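Local atomic coordinates of SUMO1 linked HERC2 ZZ domain (Small ubiquitin-related modifier 1,E3 ubiquitin-protein ligase HERC2) (Homo sapiens, PDB entry 6WW3), a protein that binds the tails of histone H3 and SUMO1 as the ZZ zinc-finger domain of the E3 ubiquitin ligase HERC2, here engineered as a fusion to the SUMO1 tail. Residues Q3-H8 / P20-R25; C31-F36 / H46-F52. The contacts are given in a common frame with arbitrary orientation. Residue numbers count along the deposited sequence, not the author numbering.

Contact 1: Q3-H8 / P20-R25; sequences QEAKIH and PINGSR
A short, weakly bonded two-stranded antiparallel sheet pairs strands 7-8 and 21-22 of this ZZ finger. Q3-K6 match the SUMO1 tail, so their contacts belong to the engineered fusion; Q3-A5 form a 3-10 turn. I7 and N22 make a non-hydrogen-bonded pair, CA to CA 4.2 Å. On one side of it H8 N donates to I21 O (2.8 Å), on the other G23 N to K6 O (2.8 Å). The phi/psi of G23, 86/-159, call for glycine, because a CB would jam against N22 O. N22 (chi1 p) sends ND2 to E4 O at 3.1 Å, with a weak second bond to E4 OE2 (2.6 Å). H8 loses the most surface to the other segment. Its m rotamer, with chi2 -97°, brings NE2 to G23 O at 2.7 Å. R25 CB lies over the imidazole face in a CH-pi contact, 3.5 Å from the centroid. R25 NE forms a salt bridge with D35. One water lies 2.9 Å from H8 ND1 and accepts from R25 NH1 at 2.6 Å.

Contact 2: C31-F36 / H46-F52; sequences CDDFDF and HNTRHTF. With ZN (zinc ion), chain D.
Segment 31-36 leaves C31 as a loop and becomes extended, ending in strand 35-36. Segment 46-52 is irregular. It turns back through a type I beta turn from N47 to H50, closed by H50 N to N47 O at 3.0 Å. N47 OD1 also accepts from R49 N (2.7 Å), an Asx turn. F52 then leads into strand 52-55. No hydrogen bond joins the two segments. Their closest CA atoms, C31 and H50, are 7.7 Å apart, so side chains and metal make the contact. This is one of the two zinc sites of the HERC2 ZZ finger. The zinc ion is bound by C31 SG (2.3 Å), H46 NE2 (2.1 Å) and H50 ND1 (2.2 Å). C28 supplies the fourth ligand. C31 is in the m rotamer; H46 is t with chi2 83°, and H50 is m with chi2 -174°. An aromatic cluster of F34, F36, H46 and F52 packs beside the site. H46 CE1 lies over one face of F34, 3.4 Å from F34 CE1, with the ring planes at 49°. F36 and F52 are nearly parallel (14°) but slid apart, with centroids 5.3 Å apart and F36 CD2 to F52 CE2 at 3.6 Å. F36 CE2 also reaches H46 CB at 4.1 Å. F41 meets F52 edge-to-face. H46 thus serves as both ligand and packing ring. The zinc does the cross-linking that backbone bonding does not, and a two-cysteine, two-histidine set is consistent with a structural rather than a catalytic metal.

Along the chain contact 1 closes before contact 2 opens. Their centres are about 18 Å apart, on opposite sides of the chain's centre. Strand 25-28 joins them. It starts at R25 in contact 1 and ends at C28, the fourth zinc ligand of contact 2. It is the middle strand of the three-stranded antiparallel sheet. Its neighbours are 35-36, wholly within contact 2, and 52-55, which begins there at F52. The contacts also touch directly: R25 NE forms a salt bridge with D35 OD2 at 2.8 Å, and I21 CD1 packs 3.8 Å from F36 O. I21 and F36 both touch residues of the four-cysteine zinc site. Two small sheets and two zinc ions therefore tie the domain together.

Contact 1: Q3-H8 / P20-R25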
ATOM      1  N   GLN A   3      -5.077  10.044   8.981  1.00  9.10           N
ATOM      2  CA  GLN A   3      -4.405   9.349   7.889  1.00 11.55           C
ATOM      3  C   GLN A   3      -5.327   8.319   7.257  1.00 12.91           C
ATOM      4  O   GLN A   3      -5.312   8.139   6.035  1.00 14.28           O
ATOM      5  CB  GLN A   3      -3.130   8.675   8.402  1.00 11.63           C
ATOM      6  CG  GLN A   3      -2.439   7.730   7.414  1.00 12.54           C
ATOM      7  CD  GLN A   3      -1.951   8.450   6.169  1.00 10.71           C
ATOM      8  OE1 GLN A   3      -2.257   8.050   5.055  1.00 14.36           O
ATOM      9  NE2 GLN A   3      -1.202   9.513   6.359  1.00 14.23           N
ATOM     10  N   GLU A   4      -6.174   7.674   8.072  1.00 11.28           N
ATOM     11  CA  GLU A   4      -7.085   6.646   7.584  1.00 14.76           C
ATOM     12  C   GLU A   4      -8.068   7.196   6.560  1.00 16.29           C
ATOM     13  O   GLU A   4      -8.557   6.434   5.718  1.00 18.31           O
ATOM     14  CB  GLU A   4      -7.830   6.010   8.763  1.00 13.46           C
ATOM     15  CG  GLU A   4      -8.811   4.886   8.375  1.00 16.72           C
ATOM     16  CD  GLU A   4      -8.108   3.583   8.013  1.00 27.29           C
ATOM     17  OE1 GLU A   4      -6.897   3.449   8.303  1.00 32.19           O
ATOM     18  OE2 GLU A   4      -8.757   2.688   7.434  1.00 30.08           O
ATOM     19  N   ALA A   5      -8.346   8.502   6.599  1.00 12.85           N
ATOM     20  CA  ALA A   5      -9.231   9.140   5.632  1.00 15.37           C
ATOM     21  C   ALA A   5      -8.578   9.391   4.278  1.00 16.66           C
ATOM     22  O   ALA A   5      -9.298   9.580   3.291  1.00 15.29           O
ATOM     23  CB  ALA A   5      -9.751  10.470   6.188  1.00 15.54           C
ATOM     24  N   LYS A   6      -7.246   9.417   4.205  1.00 16.53           N
ATOM     25  CA  LYS A   6      -6.565   9.615   2.932  1.00 13.94           C
ATOM     26  C   LYS A   6      -6.859   8.449   2.002  1.00 11.00           C
ATOM     27  O   LYS A   6      -6.816   7.292   2.412  1.00  9.79           O
ATOM     28  CB  LYS A   6      -5.047   9.686   3.128  1.00 14.57           C
ATOM     29  CG  LYS A   6      -4.483  10.729   4.082  1.00 21.83           C
ATOM     30  CD  LYS A   6      -4.800  12.171   3.731  1.00 36.01           C
ATOM     31  CE  LYS A   6      -4.163  13.082   4.796  1.00 39.28           C
ATOM     32  NZ  LYS A   6      -4.743  14.453   4.865  1.00 41.85           N
ATOM     33  N   ILE A   7      -7.133   8.745   0.738  1.00 10.74           N
ATOM     34  CA  ILE A   7      -7.285   7.696  -0.261  1.00 10.36           C
ATOM     35  C   ILE A   7      -6.230   7.892  -1.342  1.00  9.86           C
ATOM     36  O   ILE A   7      -5.757   9.003  -1.590  1.00 10.78           O
ATOM     37  CB  ILE A   7      -8.699   7.640  -0.890  1.00 14.82           C
ATOM     38  CG1 ILE A   7      -8.928   8.822  -1.826  1.00 15.88           C
ATOM     39  CG2 ILE A   7      -9.780   7.575   0.189  1.00 12.20           C
ATOM     40  CD1 ILE A   7      -9.709   8.450  -3.055  1.00 19.44           C
ATOM     41  N   HIS A   8      -5.861   6.792  -1.992  1.00 10.25           N
ATOM     42  CA  HIS A   8      -4.932   6.809  -3.117  1.00  8.52           C
ATOM     43  C   HIS A   8      -5.690   6.399  -4.372  1.00  9.97           C
ATOM     44  O   HIS A   8      -5.802   5.200  -4.680  1.00  7.24           O
ATOM     45  CB  HIS A   8      -3.764   5.873  -2.835  1.00  7.64           C
ATOM     46  CG  HIS A   8      -3.050   6.196  -1.565  1.00  8.95           C
ATOM     47  ND1 HIS A   8      -1.905   6.958  -1.532  1.00  9.23           N
ATOM     48  CD2 HIS A   8      -3.334   5.886  -0.279  1.00  7.56           C
ATOM     49  CE1 HIS A   8      -1.499   7.084  -0.280  1.00  9.65           C
ATOM     50  NE2 HIS A   8      -2.346   6.440   0.500  1.00  8.53           N
ATOM     51  N   PRO A  20     -10.318   2.394  -3.582  1.00  9.34           N
ATOM     52  CA  PRO A  20      -8.890   2.724  -3.561  1.00  9.33           C
ATOM     53  C   PRO A  20      -8.317   2.433  -2.188  1.00 11.06           C
ATOM     54  O   PRO A  20      -9.115   2.308  -1.244  1.00 12.04           O
ATOM     55  CB  PRO A  20      -8.869   4.230  -3.833  1.00  8.20           C
ATOM     56  CG  PRO A  20     -10.162   4.706  -3.203  1.00  9.42           C
ATOM     57  CD  PRO A  20     -11.159   3.601  -3.505  1.00  9.05           C
ATOM     58  N   ILE A  21      -6.993   2.283  -2.066  1.00  8.19           N
ATOM     59  CA  ILE A  21      -6.398   2.157  -0.741  1.00  7.17           C
ATOM     60  C   ILE A  21      -6.728   3.409   0.063  1.00  9.20           C
ATOM     61  O   ILE A  21      -6.550   4.539  -0.413  1.00  6.15           O
ATOM     62  CB  ILE A  21      -4.878   1.944  -0.840  1.00  6.34           C
ATOM     63  CG1 ILE A  21      -4.554   0.623  -1.553  1.00  7.72           C
ATOM     64  CG2 ILE A  21      -4.228   1.969   0.567  1.00  6.36           C
ATOM     65  CD1 ILE A  21      -3.109   0.228  -1.474  1.00  6.31           C
ATOM     66  N   ASN A  22      -7.217   3.216   1.288  1.00  8.03           N
ATOM     67  CA  ASN A  22      -7.296   4.314   2.236  1.00  8.25           C
ATOM     68  C   ASN A  22      -6.247   4.107   3.330  1.00  8.10           C
ATOM     69  O   ASN A  22      -5.840   2.981   3.609  1.00  9.29           O
ATOM     70  CB  ASN A  22      -8.711   4.466   2.827  1.00 12.36           C
ATOM     71  CG  ASN A  22      -9.121   3.298   3.704  1.00 13.43           C
ATOM     72  OD1 ASN A  22      -9.534   2.256   3.211  1.00 15.62           O
ATOM     73  ND2 ASN A  22      -8.986   3.462   5.011  1.00 14.43           N
ATOM     74  N   GLY A  23      -5.776   5.210   3.907  1.00  8.19           N
ATOM     75  CA  GLY A  23      -4.651   5.176   4.819  1.00  8.42           C
ATOM     76  C   GLY A  23      -3.320   5.255   4.090  1.00  9.48           C
ATOM     77  O   GLY A  23      -3.229   5.724   2.950  1.00  5.41           O
ATOM     78  N   SER A  24      -2.265   4.798   4.771  1.00  7.94           N
ATOM     79  CA  SER A  24      -0.950   4.780   4.144  1.00  8.60           C
ATOM     80  C   SER A  24      -0.869   3.656   3.120  1.00  8.28           C
ATOM     81  O   SER A  24      -1.388   2.556   3.329  1.00  8.45           O
ATOM     82  CB  SER A  24       0.171   4.626   5.175  1.00  9.36           C
ATOM     83  OG  SER A  24       0.273   5.769   6.011  1.00  9.26           O
ATOM     84  N   ARG A  25      -0.211   3.949   2.006  1.00  7.02           N
ATOM     85  CA  ARG A  25      -0.007   3.014   0.910  1.00  7.32           C
ATOM     86  C   ARG A  25       1.428   2.503   0.940  1.00  6.59           C
ATOM     87  O   ARG A  25       2.368   3.275   1.130  1.00  6.91           O
ATOM     88  CB  ARG A  25      -0.297   3.718  -0.421  1.00  5.84           C
ATOM     89  CG  ARG A  25       0.280   3.060  -1.647  1.00  4.98           C
ATOM     90  CD  ARG A  25       0.240   3.983  -2.857  1.00  6.80           C
ATOM     91  NE  ARG A  25       0.725   3.291  -4.051  1.00  6.99           N
ATOM     92  CZ  ARG A  25       0.992   3.859  -5.220  1.00  7.95           C
ATOM     93  NH1 ARG A  25       0.832   5.161  -5.390  1.00  7.66           N
ATOM     94  NH2 ARG A  25       1.428   3.107  -6.227  1.00  9.39           N
TER
HETATM   95  O   HOH W   1      -6.761   1.054   5.605  1.00 16.93           O
HETATM   96  O   HOH W   2      -0.575   6.985  -4.083  1.00  9.96           O

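Contact 2: C31-F36 / H46-F52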
ATOM      1  N   CYS A  31       8.807  -5.592  -6.938  1.00  6.78           N
ATOM      2  CA  CYS A  31       7.729  -5.956  -7.847  1.00  9.58           C
ATOM      3  C   CYS A  31       7.452  -4.812  -8.829  1.00 11.06           C
ATOM      4  O   CYS A  31       7.772  -3.643  -8.579  1.00  8.48           O
ATOM      5  CB  CYS A  31       6.452  -6.293  -7.066  1.00  7.31           C
ATOM      6  SG  CYS A  31       6.524  -7.759  -6.018  1.00  8.35           S
ATOM      7  N   ASP A  32       6.880  -5.184  -9.976  1.00  8.51           N
ATOM      8  CA  ASP A  32       6.570  -4.233 -11.041  1.00  8.47           C
ATOM      9  C   ASP A  32       5.460  -3.261 -10.643  1.00 13.20           C
ATOM     10  O   ASP A  32       5.569  -2.050 -10.881  1.00 13.37           O
ATOM     11  CB  ASP A  32       6.198  -5.022 -12.304  1.00 11.63           C
ATOM     12  CG  ASP A  32       5.784  -4.140 -13.477  1.00 13.96           C
ATOM     13  OD1 ASP A  32       6.646  -3.762 -14.290  1.00 13.01           O
ATOM     14  OD2 ASP A  32       4.582  -3.845 -13.600  1.00 21.32           O
ATOM     15  N   ASP A  33       4.397  -3.762 -10.021  1.00 10.64           N
ATOM     16  CA  ASP A  33       3.194  -2.967  -9.810  1.00 11.34           C
ATOM     17  C   ASP A  33       2.413  -3.531  -8.627  1.00 10.19           C
ATOM     18  O   ASP A  33       1.287  -3.996  -8.793  1.00 10.32           O
ATOM     19  CB  ASP A  33       2.352  -2.967 -11.094  1.00 12.68           C
ATOM     20  CG  ASP A  33       1.058  -2.167 -10.977  1.00 13.65           C
ATOM     21  OD1 ASP A  33       0.047  -2.675 -11.476  1.00 13.66           O
ATOM     22  OD2 ASP A  33       1.039  -1.054 -10.409  1.00 11.83           O
ATOM     23  N   PHE A  34       3.010  -3.527  -7.431  1.00  7.12           N
ATOM     24  CA  PHE A  34       2.449  -4.228  -6.281  1.00  8.96           C
ATOM     25  C   PHE A  34       2.330  -3.274  -5.100  1.00  7.16           C
ATOM     26  O   PHE A  34       3.315  -2.639  -4.712  1.00  5.58           O
ATOM     27  CB  PHE A  34       3.311  -5.446  -5.908  1.00  6.59           C
ATOM     28  CG  PHE A  34       2.689  -6.356  -4.861  1.00  9.31           C
ATOM     29  CD1 PHE A  34       2.692  -6.001  -3.520  1.00  7.49           C
ATOM     30  CD2 PHE A  34       2.115  -7.569  -5.229  1.00  8.34           C
ATOM     31  CE1 PHE A  34       2.115  -6.835  -2.554  1.00 10.14           C
ATOM     32  CE2 PHE A  34       1.553  -8.415  -4.278  1.00  9.13           C
ATOM     33  CZ  PHE A  34       1.554  -8.042  -2.930  1.00  7.77           C
ATOM     34  N   ASP A  35       1.141  -3.220  -4.506  1.00  5.98           N
ATOM     35  CA  ASP A  35       0.853  -2.332  -3.387  1.00  9.20           C
ATOM     36  C   ASP A  35       0.121  -3.094  -2.292  1.00  7.48           C
ATOM     37  O   ASP A  35      -0.643  -4.018  -2.569  1.00  7.07           O
ATOM     38  CB  ASP A  35       0.008  -1.123  -3.819  1.00  6.15           C
ATOM     39  CG  ASP A  35       0.662  -0.314  -4.928  1.00  7.61           C
ATOM     40  OD1 ASP A  35       0.433  -0.630  -6.112  1.00  8.95           O
ATOM     41  OD2 ASP A  35       1.379   0.655  -4.618  1.00  5.69           O
ATOM     42  N   PHE A  36       0.370  -2.691  -1.042  1.00  8.09           N
ATOM     43  CA  PHE A  36      -0.324  -3.184   0.143  1.00  6.01           C
ATOM     44  C   PHE A  36      -1.011  -2.027   0.854  1.00  6.42           C
ATOM     45  O   PHE A  36      -0.431  -0.950   0.978  1.00  4.74           O
ATOM     46  CB  PHE A  36       0.655  -3.801   1.149  1.00  7.16           C
ATOM     47  CG  PHE A  36       0.922  -5.261   0.953  1.00  6.74           C
ATOM     48  CD1 PHE A  36      -0.045  -6.105   0.440  1.00  7.10           C
ATOM     49  CD2 PHE A  36       2.145  -5.797   1.327  1.00  6.91           C
ATOM     50  CE1 PHE A  36       0.205  -7.456   0.298  1.00  8.57           C
ATOM     51  CE2 PHE A  36       2.396  -7.153   1.181  1.00 10.30           C
ATOM     52  CZ  PHE A  36       1.425  -7.979   0.667  1.00  7.23           C
ATOM     53  N   HIS A  46       5.219 -11.846   1.945  1.00 11.28           N
ATOM     54  CA  HIS A  46       5.763 -11.281   0.722  1.00 12.18           C
ATOM     55  C   HIS A  46       7.249 -11.583   0.734  1.00 12.21           C
ATOM     56  O   HIS A  46       7.829 -11.784   1.802  1.00 12.34           O
ATOM     57  CB  HIS A  46       5.512  -9.765   0.634  1.00  8.94           C
ATOM     58  CG  HIS A  46       5.642  -9.201  -0.749  1.00  7.39           C
ATOM     59  ND1 HIS A  46       4.620  -9.248  -1.670  1.00  6.83           N
ATOM     60  CD2 HIS A  46       6.673  -8.575  -1.367  1.00  8.97           C
ATOM     61  CE1 HIS A  46       5.014  -8.677  -2.793  1.00  8.75           C
ATOM     62  NE2 HIS A  46       6.260  -8.270  -2.640  1.00  6.86           N
ATOM     63  N   ASN A  47       7.857 -11.610  -0.457  1.00 10.11           N
ATOM     64  CA  ASN A  47       9.286 -11.865  -0.566  1.00 10.58           C
ATOM     65  C   ASN A  47      10.022 -11.027   0.460  1.00 11.70           C
ATOM     66  O   ASN A  47       9.899  -9.802   0.472  1.00  9.38           O
ATOM     67  CB  ASN A  47       9.763 -11.542  -1.984  1.00 11.92           C
ATOM     68  CG  ASN A  47      11.247 -11.837  -2.201  1.00 10.81           C
ATOM     69  OD1 ASN A  47      12.094 -11.447  -1.400  1.00 11.40           O
ATOM     70  ND2 ASN A  47      11.567 -12.487  -3.315  1.00  9.69           N
ATOM     71  N   THR A  48      10.716 -11.683   1.358  1.00 11.46           N
ATOM     72  CA  THR A  48      11.375 -11.018   2.466  1.00 11.36           C
ATOM     73  C   THR A  48      12.524 -10.131   2.068  1.00 11.26           C
ATOM     74  O   THR A  48      12.946  -9.370   2.823  1.00 13.77           O
ATOM     75  CB  THR A  48      11.822 -12.026   3.547  1.00 13.68           C
ATOM     76  OG1 THR A  48      12.649 -13.004   2.974  1.00  8.51           O
ATOM     77  CG2 THR A  48      10.582 -12.707   4.174  1.00 14.97           C
ATOM     78  N   ARG A  49      12.993 -10.252   0.849  1.00 13.31           N
ATOM     79  CA  ARG A  49      14.042  -9.405   0.370  1.00 12.45           C
ATOM     80  C   ARG A  49      13.471  -8.199  -0.398  1.00 15.51           C
ATOM     81  O   ARG A  49      14.181  -7.346  -0.746  1.00 12.69           O
ATOM     82  CB  ARG A  49      15.098 -10.155  -0.402  1.00 12.74           C
ATOM     83  CG  ARG A  49      15.910 -11.120   0.403  1.00 17.90           C
ATOM     84  CD  ARG A  49      16.840 -10.457   1.417  1.00 22.54           C
ATOM     85  NE  ARG A  49      16.996 -11.378   2.507  1.00 28.44           N
ATOM     86  CZ  ARG A  49      18.002 -12.218   2.595  1.00 30.90           C
ATOM     87  NH1 ARG A  49      18.036 -13.043   3.601  1.00 33.78           N
ATOM     88  NH2 ARG A  49      18.975 -12.239   1.660  1.00 28.58           N
ATOM     89  N   HIS A  50      12.185  -8.182  -0.685  1.00 11.12           N
ATOM     90  CA  HIS A  50      11.621  -6.947  -1.249  1.00 13.09           C
ATOM     91  C   HIS A  50      11.484  -5.910  -0.124  1.00 12.57           C
ATOM     92  O   HIS A  50      11.355  -6.271   0.977  1.00 16.56           O
ATOM     93  CB  HIS A  50      10.287  -7.165  -1.997  1.00 11.67           C
ATOM     94  CG  HIS A  50      10.435  -8.052  -3.169  1.00 10.43           C
ATOM     95  ND1 HIS A  50       9.440  -8.292  -4.050  1.00  9.92           N
ATOM     96  CD2 HIS A  50      11.484  -8.772  -3.596  1.00 10.02           C
ATOM     97  CE1 HIS A  50       9.857  -9.108  -4.978  1.00  9.14           C
ATOM     98  NE2 HIS A  50      11.102  -9.384  -4.741  1.00  8.93           N
ATOM     99  N   THR A  51      11.530  -4.639  -0.454  1.00 12.68           N
ATOM    100  CA  THR A  51      11.335  -3.537   0.483  1.00 12.68           C
ATOM    101  C   THR A  51      10.226  -2.654  -0.064  1.00  9.97           C
ATOM    102  O   THR A  51      10.091  -2.505  -1.280  1.00  9.30           O
ATOM    103  CB  THR A  51      12.606  -2.693   0.699  1.00 16.54           C
ATOM    104  OG1 THR A  51      13.027  -2.136  -0.552  1.00 20.01           O
ATOM    105  CG2 THR A  51      13.738  -3.544   1.282  1.00 17.29           C
ATOM    106  N   PHE A  52       9.410  -2.111   0.831  1.00  9.08           N
ATOM    107  CA  PHE A  52       8.280  -1.271   0.464  1.00  9.48           C
ATOM    108  C   PHE A  52       8.556   0.198   0.775  1.00 12.34           C
ATOM    109  O   PHE A  52       9.164   0.521   1.797  1.00 14.41           O
ATOM    110  CB  PHE A  52       7.019  -1.723   1.209  1.00  9.29           C
ATOM    111  CG  PHE A  52       6.451  -3.019   0.715  1.00  7.62           C
ATOM    112  CD1 PHE A  52       7.059  -4.230   1.030  1.00  7.38           C
ATOM    113  CD2 PHE A  52       5.310  -3.025  -0.064  1.00  7.92           C
ATOM    114  CE1 PHE A  52       6.538  -5.418   0.581  1.00  8.09           C
ATOM    115  CE2 PHE A  52       4.770  -4.217  -0.521  1.00  6.61           C
ATOM    116  CZ  PHE A  52       5.381  -5.412  -0.201  1.00  7.59           C
TER
HETATM  117 ZN    ZN D2802       7.485  -7.269  -4.024  1.00  9.22          ZN